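Local coordinates for GDSL-like protein (Roseburia intestinalis L1-82, PDB 6HFZ) that acts as a two-domain carbohydrate esterase on acetylated mannans, removing acetyl groups from these complex plant polysaccharides, at residues G15-R19 against S222-Y226; Y121-R126 against I158-L164; R19-V23 against T133-V137. The contacts are given in a common frame with arbitrary orientation. Residue numbers count along the deposited sequence, not the author numbering.

From the N terminus, residues 15-19 open contact 1 and run into helix 18-28, whose residues 19-23 open contact 3. Contact 3 closes a loop of about 110 residues, setting that helix against the start of strand 136-141; contact 1 closes a loop of about 200, onto the segment after helix 196-215. Arg19 belongs to both, and their centres lie about 9 Å apart. Contact 2, between helices 115-129 and 152-161, closes the shortest, about 30 residues containing strand 136-141, nests inside contact 1 and crosses contact 3. Cys16 N and Asn163 O, 2.8 Å apart, probably form a hydrogen bond joining contacts 1 and 2, while Leu164 CD1 and Val137 CG1, 4.2 Å apart, connect contacts 2 and 3.

Contact 1: G15-R19 against S222-Y226; sequences GCLYR and SEPDY
Residues 15-19 run from an extended approach (Cys16 phi/psi -95/124) through Leu17 at the N-cap into the first turn of helix 18-28. The facing segment 222-226 has no regular structure; Glu223 to Tyr226 are extended, with psi between 116 and 158. The register is set by Tyr18 and Glu223, whose CA atoms are 6.1 Å apart. Glu223 has chi1 and chi2 both t, and this stretched chain carries its carboxylate to Arg19, an m-t-t rotamer. The resulting salt bridge joins Arg19 NE to Glu223 OE2 at 2.9 Å (N-H...O 139°) and Arg19 NH2 to Glu223 OE1 at 3.2 Å (157°), with OE2 near the guanidinium plane. The contact thus fastens the loop between helix 196-215 and strand 237-241, on its way to the second domain, across the start of helix 18-28. Arg19 NH1 instead bonds Pro135 O. Water 1 accepts from Arg19 N at 3.0 Å and lies 3.0 Å from Glu223 OE2. Tyr18, chi1 t, has Ser222 N over one ring face, and its CD2 lies 3.8 Å from Glu223 CB. Cys16, chi1 t, points toward the loop, placing SG 3.7 Å from Pro224 CD.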
loop_
_atom_site.group_PDB
_atom_site.type_symbol
_atom_site.label_atom_id
_atom_site.label_comp_id
_atom_site.label_asym_id
_atom_site.label_seq_id
_atom_site.Cartn_x
_atom_site.Cartn_y
_atom_site.Cartn_z
ATOM N N GLY A 15 18.784 6.142 9.956
ATOM C CA GLY A 15 19.173 5.665 8.630
ATOM C C GLY A 15 20.249 6.535 8.017
ATOM O O GLY A 15 20.850 7.348 8.690
ATOM N N CYS A 16 20.458 6.363 6.714
ATOM C CA CYS A 16 21.419 7.172 5.968
ATOM C C CYS A 16 20.651 8.325 5.332
ATOM O O CYS A 16 19.630 8.088 4.638
ATOM C CB CYS A 16 22.107 6.312 4.920
ATOM S SG CYS A 16 23.052 7.270 3.702
ATOM N N LEU A 17 21.071 9.571 5.615
ATOM C CA LEU A 17 20.330 10.753 5.124
ATOM C C LEU A 17 20.886 11.339 3.820
ATOM O O LEU A 17 20.500 12.438 3.403
ATOM C CB LEU A 17 20.353 11.807 6.240
ATOM C CG LEU A 17 19.858 11.290 7.588
ATOM C CD1 LEU A 17 20.131 12.326 8.662
ATOM C CD2 LEU A 17 18.375 10.929 7.508
ATOM N N TYR A 18 21.802 10.631 3.171
ATOM C CA TYR A 18 22.387 11.098 1.917
ATOM C C TYR A 18 21.320 11.579 0.925
ATOM O O TYR A 18 21.387 12.713 0.424
ATOM C CB TYR A 18 23.264 9.991 1.338
ATOM C CG TYR A 18 23.881 10.337 0.007
ATOM C CD1 TYR A 18 24.862 11.310 -0.096
ATOM C CD2 TYR A 18 23.467 9.703 -1.149
ATOM C CE1 TYR A 18 25.438 11.620 -1.317
ATOM C CE2 TYR A 18 24.017 10.009 -2.380
ATOM C CZ TYR A 18 25.009 10.965 -2.460
ATOM O OH TYR A 18 25.555 11.247 -3.667
ATOM N N ARG A 19 20.374 10.708 0.540
ATOM C CA ARG A 19 19.421 11.068 -0.510
ATOM C C ARG A 19 18.507 12.204 -0.057
ATOM O O ARG A 19 18.202 13.143 -0.790
ATOM C CB ARG A 19 18.554 9.858 -0.880
ATOM C CG ARG A 19 19.275 8.807 -1.702
ATOM C CD ARG A 19 18.299 7.760 -2.207
ATOM N NE ARG A 19 18.991 6.662 -2.865
ATOM C CZ ARG A 19 18.386 5.733 -3.596
ATOM N NH1 ARG A 19 17.073 5.789 -3.767
ATOM N NH2 ARG A 19 19.101 4.756 -4.132
ATOM N N SER A 222 28.053 8.371 -0.961
ATOM C CA SER A 222 28.247 8.268 0.483
ATOM C C SER A 222 27.113 7.410 1.061
ATOM O O SER A 222 26.961 7.273 2.253
ATOM C CB SER A 222 28.312 9.640 1.120
ATOM O OG SER A 222 28.888 10.595 0.235
ATOM N N GLU A 223 26.345 6.816 0.150
ATOM C CA GLU A 223 25.245 5.920 0.421
ATOM C C GLU A 223 25.809 4.534 0.723
ATOM O O GLU A 223 26.832 4.146 0.163
ATOM C CB GLU A 223 24.367 5.977 -0.827
ATOM C CG GLU A 223 23.231 4.997 -0.856
ATOM C CD GLU A 223 22.116 5.506 -1.747
ATOM O OE1 GLU A 223 22.002 5.006 -2.895
ATOM O OE2 GLU A 223 21.382 6.425 -1.288
ATOM N N PRO A 224 25.192 3.705 1.599
ATOM C CA PRO A 224 25.719 2.368 1.824
ATOM C C PRO A 224 25.654 1.510 0.549
ATOM O O PRO A 224 24.835 1.758 -0.391
ATOM C CB PRO A 224 24.853 1.780 2.944
ATOM C CG PRO A 224 24.133 2.966 3.545
ATOM C CD PRO A 224 23.991 3.968 2.417
ATOM N N ASP A 225 26.486 0.475 0.518
ATOM C CA ASP A 225 26.383 -0.524 -0.515
ATOM C C ASP A 225 24.988 -1.158 -0.445
ATOM O O ASP A 225 24.445 -1.452 0.645
ATOM C CB ASP A 225 27.442 -1.607 -0.381
ATOM C CG ASP A 225 28.860 -1.091 -0.603
ATOM O OD1 ASP A 225 29.029 -0.113 -1.366
ATOM O OD2 ASP A 225 29.774 -1.665 -0.009
ATOM N N TYR A 226 24.425 -1.382 -1.630
ATOM C CA TYR A 226 23.071 -1.947 -1.727
ATOM C C TYR A 226 23.142 -3.420 -1.408
ATOM O O TYR A 226 23.777 -4.186 -2.154
ATOM C CB TYR A 226 22.498 -1.716 -3.119
ATOM C CG TYR A 226 21.085 -2.200 -3.299
ATOM C CD1 TYR A 226 20.058 -1.693 -2.514
ATOM C CD2 TYR A 226 20.753 -3.079 -4.316
ATOM C CE1 TYR A 226 18.743 -2.085 -2.708
ATOM C CE2 TYR A 226 19.446 -3.484 -4.516
ATOM C CZ TYR A 226 18.438 -3.006 -3.695
ATOM O OH TYR A 226 17.140 -3.365 -3.909
HETATM O O HOH W 1 20.659 7.798 1.324
#

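Contact 2: Y121-R126 against I158-L164; sequences YEGLVR and IARHYNL
The phenol of Tyr162 (chi1 m) donates from OH to Glu122 OE1 at 2.6 Å and accepts at OH from Arg126 NH1 at 2.9 Å (N-H...O 165°). Glu122 is extended (t, t); Arg126 (m, t, p) bends at chi3. Beyond the segments, Glu122 OE1 also accepts from Leu230 N, and Arg126 NE forms a salt bridge with Glu236. Residues 121-126 are helical throughout. Helix 152-161 ends in a Schellman motif: Asn163 has phi/psi 59/47, Leu164 N bonds Ala159 O at 2.9 Å, and Asn163 N weakly reaches Arg160 O at 3.3 Å. The CA atoms of Glu122 and Ile158 are 6.2 Å apart. Outward lies apolar packing: Val125 CG2 to Ile158 CG2 3.8 Å, Val125 CG1 to Leu164 CD1 3.5 Å, and the Tyr121 ring edge, through CD2, to Ile158 CB 4.0 Å. The helices belong to successive beta-alpha-beta crossovers flanking strand 136-141. The phenol thus joins both helices through a buried carboxylate and guanidinium, whose further bonds to Leu230 and Glu236 reach toward strand 237-241.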
loop_
_atom_site.group_PDB
_atom_site.type_symbol
_atom_site.label_atom_id
_atom_site.label_comp_id
_atom_site.label_asym_id
_atom_site.label_seq_id
_atom_site.Cartn_x
_atom_site.Cartn_y
_atom_site.Cartn_z
ATOM N N TYR A 121 6.800 -6.142 1.737
ATOM C CA TYR A 121 7.378 -4.810 1.994
ATOM C C TYR A 121 8.829 -4.703 1.510
ATOM O O TYR A 121 9.219 -3.667 0.971
ATOM C CB TYR A 121 7.266 -4.540 3.481
ATOM C CG TYR A 121 7.439 -3.145 3.982
ATOM C CD1 TYR A 121 6.352 -2.295 4.038
ATOM C CD2 TYR A 121 8.625 -2.760 4.600
ATOM C CE1 TYR A 121 6.444 -1.064 4.646
ATOM C CE2 TYR A 121 8.733 -1.525 5.203
ATOM C CZ TYR A 121 7.636 -0.678 5.222
ATOM O OH TYR A 121 7.676 0.525 5.880
ATOM N N GLU A 122 9.628 -5.774 1.682
ATOM C CA GLU A 122 10.990 -5.756 1.174
ATOM C C GLU A 122 10.993 -5.578 -0.361
ATOM O O GLU A 122 11.771 -4.751 -0.878
ATOM C CB GLU A 122 11.795 -6.998 1.566
ATOM C CG GLU A 122 13.198 -6.911 1.008
ATOM C CD GLU A 122 14.208 -7.864 1.619
ATOM O OE1 GLU A 122 15.386 -7.427 1.830
ATOM O OE2 GLU A 122 13.824 -8.974 1.937
ATOM N N GLY A 123 10.136 -6.326 -1.073
ATOM C CA GLY A 123 9.985 -6.165 -2.510
ATOM C C GLY A 123 9.633 -4.748 -2.892
ATOM O O GLY A 123 10.208 -4.202 -3.819
ATOM N N LEU A 124 8.679 -4.139 -2.155
ATOM C CA LEU A 124 8.273 -2.766 -2.438
ATOM C C LEU A 124 9.439 -1.803 -2.221
ATOM O O LEU A 124 9.735 -0.913 -3.110
ATOM C CB LEU A 124 7.088 -2.394 -1.540
ATOM C CG LEU A 124 6.706 -0.915 -1.618
ATOM C CD1 LEU A 124 6.241 -0.512 -3.027
ATOM C CD2 LEU A 124 5.637 -0.577 -0.572
ATOM N N VAL A 125 10.108 -1.914 -1.067
ATOM C CA VAL A 125 11.219 -1.025 -0.738
ATOM C C VAL A 125 12.331 -1.140 -1.810
ATOM O O VAL A 125 12.880 -0.118 -2.278
ATOM C CB VAL A 125 11.744 -1.260 0.697
ATOM C CG1 VAL A 125 13.076 -0.564 0.947
ATOM C CG2 VAL A 125 10.724 -0.871 1.752
ATOM N N ARG A 126 12.773 -2.370 -2.097
ATOM C CA ARG A 126 13.806 -2.584 -3.142
ATOM C C ARG A 126 13.393 -1.911 -4.458
ATOM O O ARG A 126 14.201 -1.210 -5.081
ATOM C CB ARG A 126 14.117 -4.063 -3.333
ATOM C CG ARG A 126 14.837 -4.681 -2.146
ATOM C CD ARG A 126 15.081 -6.147 -2.334
ATOM N NE ARG A 126 16.035 -6.355 -3.418
ATOM C CZ ARG A 126 17.351 -6.472 -3.253
ATOM N NH1 ARG A 126 17.900 -6.281 -2.064
ATOM N NH2 ARG A 126 18.102 -6.829 -4.296
ATOM N N ILE A 158 13.306 -4.186 7.803
ATOM C CA ILE A 158 13.629 -3.702 6.454
ATOM C C ILE A 158 14.261 -2.314 6.514
ATOM O O ILE A 158 15.229 -2.047 5.783
ATOM C CB ILE A 158 12.387 -3.729 5.534
ATOM C CG1 ILE A 158 11.827 -5.144 5.424
ATOM C CG2 ILE A 158 12.692 -3.108 4.179
ATOM C CD1 ILE A 158 12.867 -6.239 5.123
ATOM N N ALA A 159 13.735 -1.424 7.364
ATOM C CA ALA A 159 14.317 -0.121 7.548
ATOM C C ALA A 159 15.813 -0.228 7.889
ATOM O O ALA A 159 16.611 0.507 7.304
ATOM C CB ALA A 159 13.593 0.638 8.628
ATOM N N ARG A 160 16.168 -1.117 8.815
ATOM C CA ARG A 160 17.558 -1.180 9.323
ATOM C C ARG A 160 18.423 -1.865 8.248
ATOM O O ARG A 160 19.591 -1.447 8.014
ATOM C CB ARG A 160 17.563 -1.890 10.684
ATOM C CG ARG A 160 17.031 -1.035 11.829
ATOM C CD ARG A 160 17.160 -1.694 13.191
ATOM N NE ARG A 160 16.488 -2.965 13.271
ATOM C CZ ARG A 160 15.216 -3.122 13.619
ATOM N NH1 ARG A 160 14.435 -2.071 13.871
ATOM N NH2 ARG A 160 14.778 -4.348 13.777
ATOM N N HIS A 161 17.837 -2.850 7.552
ATOM C CA HIS A 161 18.566 -3.616 6.494
ATOM C C HIS A 161 19.047 -2.653 5.394
ATOM O O HIS A 161 20.176 -2.802 4.891
ATOM C CB HIS A 161 17.747 -4.761 5.903
ATOM C CG HIS A 161 18.570 -5.730 5.100
ATOM N ND1 HIS A 161 19.502 -6.543 5.695
ATOM C CD2 HIS A 161 18.610 -6.000 3.770
ATOM C CE1 HIS A 161 20.101 -7.280 4.768
ATOM N NE2 HIS A 161 19.552 -6.989 3.574
ATOM N N TYR A 162 18.230 -1.661 5.032
ATOM C CA TYR A 162 18.545 -0.745 3.873
ATOM C C TYR A 162 19.044 0.607 4.359
ATOM O O TYR A 162 19.249 1.474 3.518
ATOM C CB TYR A 162 17.345 -0.612 2.925
ATOM C CG TYR A 162 17.071 -1.930 2.259
ATOM C CD1 TYR A 162 17.855 -2.317 1.191
ATOM C CD2 TYR A 162 16.136 -2.834 2.744
ATOM C CE1 TYR A 162 17.703 -3.553 0.589
ATOM C CE2 TYR A 162 15.955 -4.066 2.128
ATOM C CZ TYR A 162 16.752 -4.429 1.051
ATOM O OH TYR A 162 16.641 -5.667 0.463
ATOM N N ASN A 163 19.178 0.799 5.689
ATOM C CA ASN A 163 19.599 2.085 6.271
ATOM C C ASN A 163 18.639 3.207 5.872
ATOM O O ASN A 163 19.072 4.316 5.484
ATOM C CB ASN A 163 21.059 2.355 5.906
ATOM C CG ASN A 163 21.985 1.450 6.691
ATOM O OD1 ASN A 163 22.101 1.596 7.902
ATOM N ND2 ASN A 163 22.628 0.496 6.038
ATOM N N LEU A 164 17.324 2.939 5.999
ATOM C CA LEU A 164 16.324 3.932 5.683
ATOM C C LEU A 164 15.850 4.654 6.919
ATOM O O LEU A 164 15.618 4.039 7.955
ATOM C CB LEU A 164 15.126 3.296 4.979
ATOM C CG LEU A 164 15.417 2.641 3.634
ATOM C CD1 LEU A 164 14.160 1.967 3.092
ATOM C CD2 LEU A 164 15.925 3.653 2.653
#

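Contact 3: R19-V23 against T133-V137; sequences RLKKV and TKPAV
Thr133 and Lys134 form the turn that precedes strand 136-141, and Thr133 OG1 is anchored to Pro100 O. Lys134 adopts left-handed backbone angles (phi/psi 48/55), after which Pro135 (-66/148) and Ala136 (-63/133) are extended. Against them lies one turn of helix 18-28, with Val23 N bonded to Arg19 O at 2.9 Å. At Lys134 the guanidinium of Arg19 lies flat over the backbone: Lys134 CA sits over one of its faces, and Arg19 NH1 is 3.2 Å from Lys134 C. The aliphatic part of the lysine adds a contact of 3.7 Å between its CD and Arg19 NH2. Pro135 turns its CA-to-CB bond away from the helix, and its ring meets Val128 of helix 115-129, but its carbonyl provides the hydrogen bond of this contact, Arg19 NH1 to Pro135 O at 2.8 Å (N-H...O 159°), near the guanidinium plane. Arg19 (m, t, t) spans this distance in an extended form and also salt-bridges Glu223. Ala136 marks the closest backbone approach: its CA is 4.9 Å from Arg19 CA and 3.8 Å from Arg19 CB. Its methyl meets the helix at Leu20, CB to Leu20 N 3.7 Å, and at Val23, CB to CG2 4.1 Å. Ala136 also pairs through its backbone with Asp101 and Val103, and the helices on both sides of the strand fit the alpha/beta/alpha sandwich of SGNH hydrolases. Chemically, a small alanine permits near backbone contact at the strand start, while one arginine satisfies the Pro135 carbonyl just before it.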
loop_
_atom_site.group_PDB
_atom_site.type_symbol
_atom_site.label_atom_id
_atom_site.label_comp_id
_atom_site.label_asym_id
_atom_site.label_seq_id
_atom_site.Cartn_x
_atom_site.Cartn_y
_atom_site.Cartn_z
ATOM N N ARG A 19 20.374 10.708 0.540
ATOM C CA ARG A 19 19.421 11.068 -0.510
ATOM C C ARG A 19 18.507 12.204 -0.057
ATOM O O ARG A 19 18.202 13.143 -0.790
ATOM C CB ARG A 19 18.554 9.858 -0.880
ATOM C CG ARG A 19 19.275 8.807 -1.702
ATOM C CD ARG A 19 18.299 7.760 -2.207
ATOM N NE ARG A 19 18.991 6.662 -2.865
ATOM C CZ ARG A 19 18.386 5.733 -3.596
ATOM N NH1 ARG A 19 17.073 5.789 -3.767
ATOM N NH2 ARG A 19 19.101 4.756 -4.132
ATOM N N LEU A 20 18.037 12.102 1.193
ATOM C CA LEU A 20 17.116 13.100 1.694
ATOM C C LEU A 20 17.802 14.483 1.739
ATOM O O LEU A 20 17.212 15.505 1.367
ATOM C CB LEU A 20 16.653 12.616 3.071
ATOM C CG LEU A 20 15.667 13.507 3.791
ATOM C CD1 LEU A 20 14.552 13.995 2.856
ATOM C CD2 LEU A 20 15.079 12.737 4.970
ATOM N N LYS A 21 19.092 14.499 2.094
ATOM C CA LYS A 21 19.794 15.764 2.186
ATOM C C LYS A 21 20.063 16.281 0.764
ATOM O O LYS A 21 20.016 17.481 0.549
ATOM C CB LYS A 21 21.070 15.626 3.013
ATOM C CG LYS A 21 20.857 15.718 4.521
ATOM C CD LYS A 21 22.059 15.255 5.306
ATOM C CE LYS A 21 22.020 15.639 6.767
ATOM N NZ LYS A 21 23.280 15.246 7.455
ATOM N N LYS A 22 20.303 15.380 -0.196
ATOM C CA LYS A 22 20.464 15.804 -1.594
ATOM C C LYS A 22 19.175 16.457 -2.099
ATOM O O LYS A 22 19.202 17.462 -2.793
ATOM C CB LYS A 22 20.860 14.629 -2.480
ATOM C CG LYS A 22 22.353 14.349 -2.571
ATOM C CD LYS A 22 22.751 13.412 -3.732
ATOM C CE LYS A 22 21.928 13.584 -5.001
ATOM N NZ LYS A 22 22.471 12.816 -6.150
ATOM N N VAL A 23 18.005 15.934 -1.712
ATOM C CA VAL A 23 16.750 16.528 -2.139
ATOM C C VAL A 23 16.595 17.936 -1.559
ATOM O O VAL A 23 16.187 18.868 -2.268
ATOM C CB VAL A 23 15.541 15.642 -1.773
ATOM C CG1 VAL A 23 14.234 16.352 -2.082
ATOM C CG2 VAL A 23 15.637 14.304 -2.494
ATOM N N THR A 133 14.681 7.348 -10.621
ATOM C CA THR A 133 14.908 8.653 -10.009
ATOM C C THR A 133 15.633 8.527 -8.656
ATOM O O THR A 133 15.974 9.580 -8.066
ATOM C CB THR A 133 13.622 9.472 -9.881
ATOM O OG1 THR A 133 12.820 8.852 -8.866
ATOM C CG2 THR A 133 12.848 9.579 -11.181
ATOM N N LYS A 134 15.922 7.305 -8.177
ATOM C CA LYS A 134 16.708 7.086 -6.931
ATOM C C LYS A 134 16.153 7.985 -5.834
ATOM O O LYS A 134 16.879 8.778 -5.210
ATOM C CB LYS A 134 18.199 7.364 -7.151
ATOM C CG LYS A 134 18.865 6.485 -8.214
ATOM C CD LYS A 134 18.960 5.055 -7.782
ATOM C CE LYS A 134 19.836 4.185 -8.658
ATOM N NZ LYS A 134 19.023 3.589 -9.738
ATOM N N PRO A 135 14.846 7.885 -5.555
ATOM C CA PRO A 135 14.207 8.767 -4.580
ATOM C C PRO A 135 14.685 8.562 -3.137
ATOM O O PRO A 135 15.053 7.481 -2.757
ATOM C CB PRO A 135 12.729 8.385 -4.678
ATOM C CG PRO A 135 12.777 6.946 -5.088
ATOM C CD PRO A 135 13.907 6.886 -6.095
ATOM N N ALA A 136 14.701 9.657 -2.369
ATOM C CA ALA A 136 14.768 9.581 -0.927
ATOM C C ALA A 136 13.504 8.868 -0.445
ATOM O O ALA A 136 12.402 9.161 -0.929
ATOM C CB ALA A 136 14.862 10.952 -0.317
ATOM N N VAL A 137 13.699 7.911 0.455
ATOM C CA VAL A 137 12.596 7.113 0.997
ATOM C C VAL A 137 12.575 7.296 2.514
ATOM O O VAL A 137 13.621 7.217 3.161
ATOM C CB VAL A 137 12.761 5.636 0.629
ATOM C CG1 VAL A 137 11.683 4.751 1.263
ATOM C CG2 VAL A 137 12.791 5.416 -0.876
#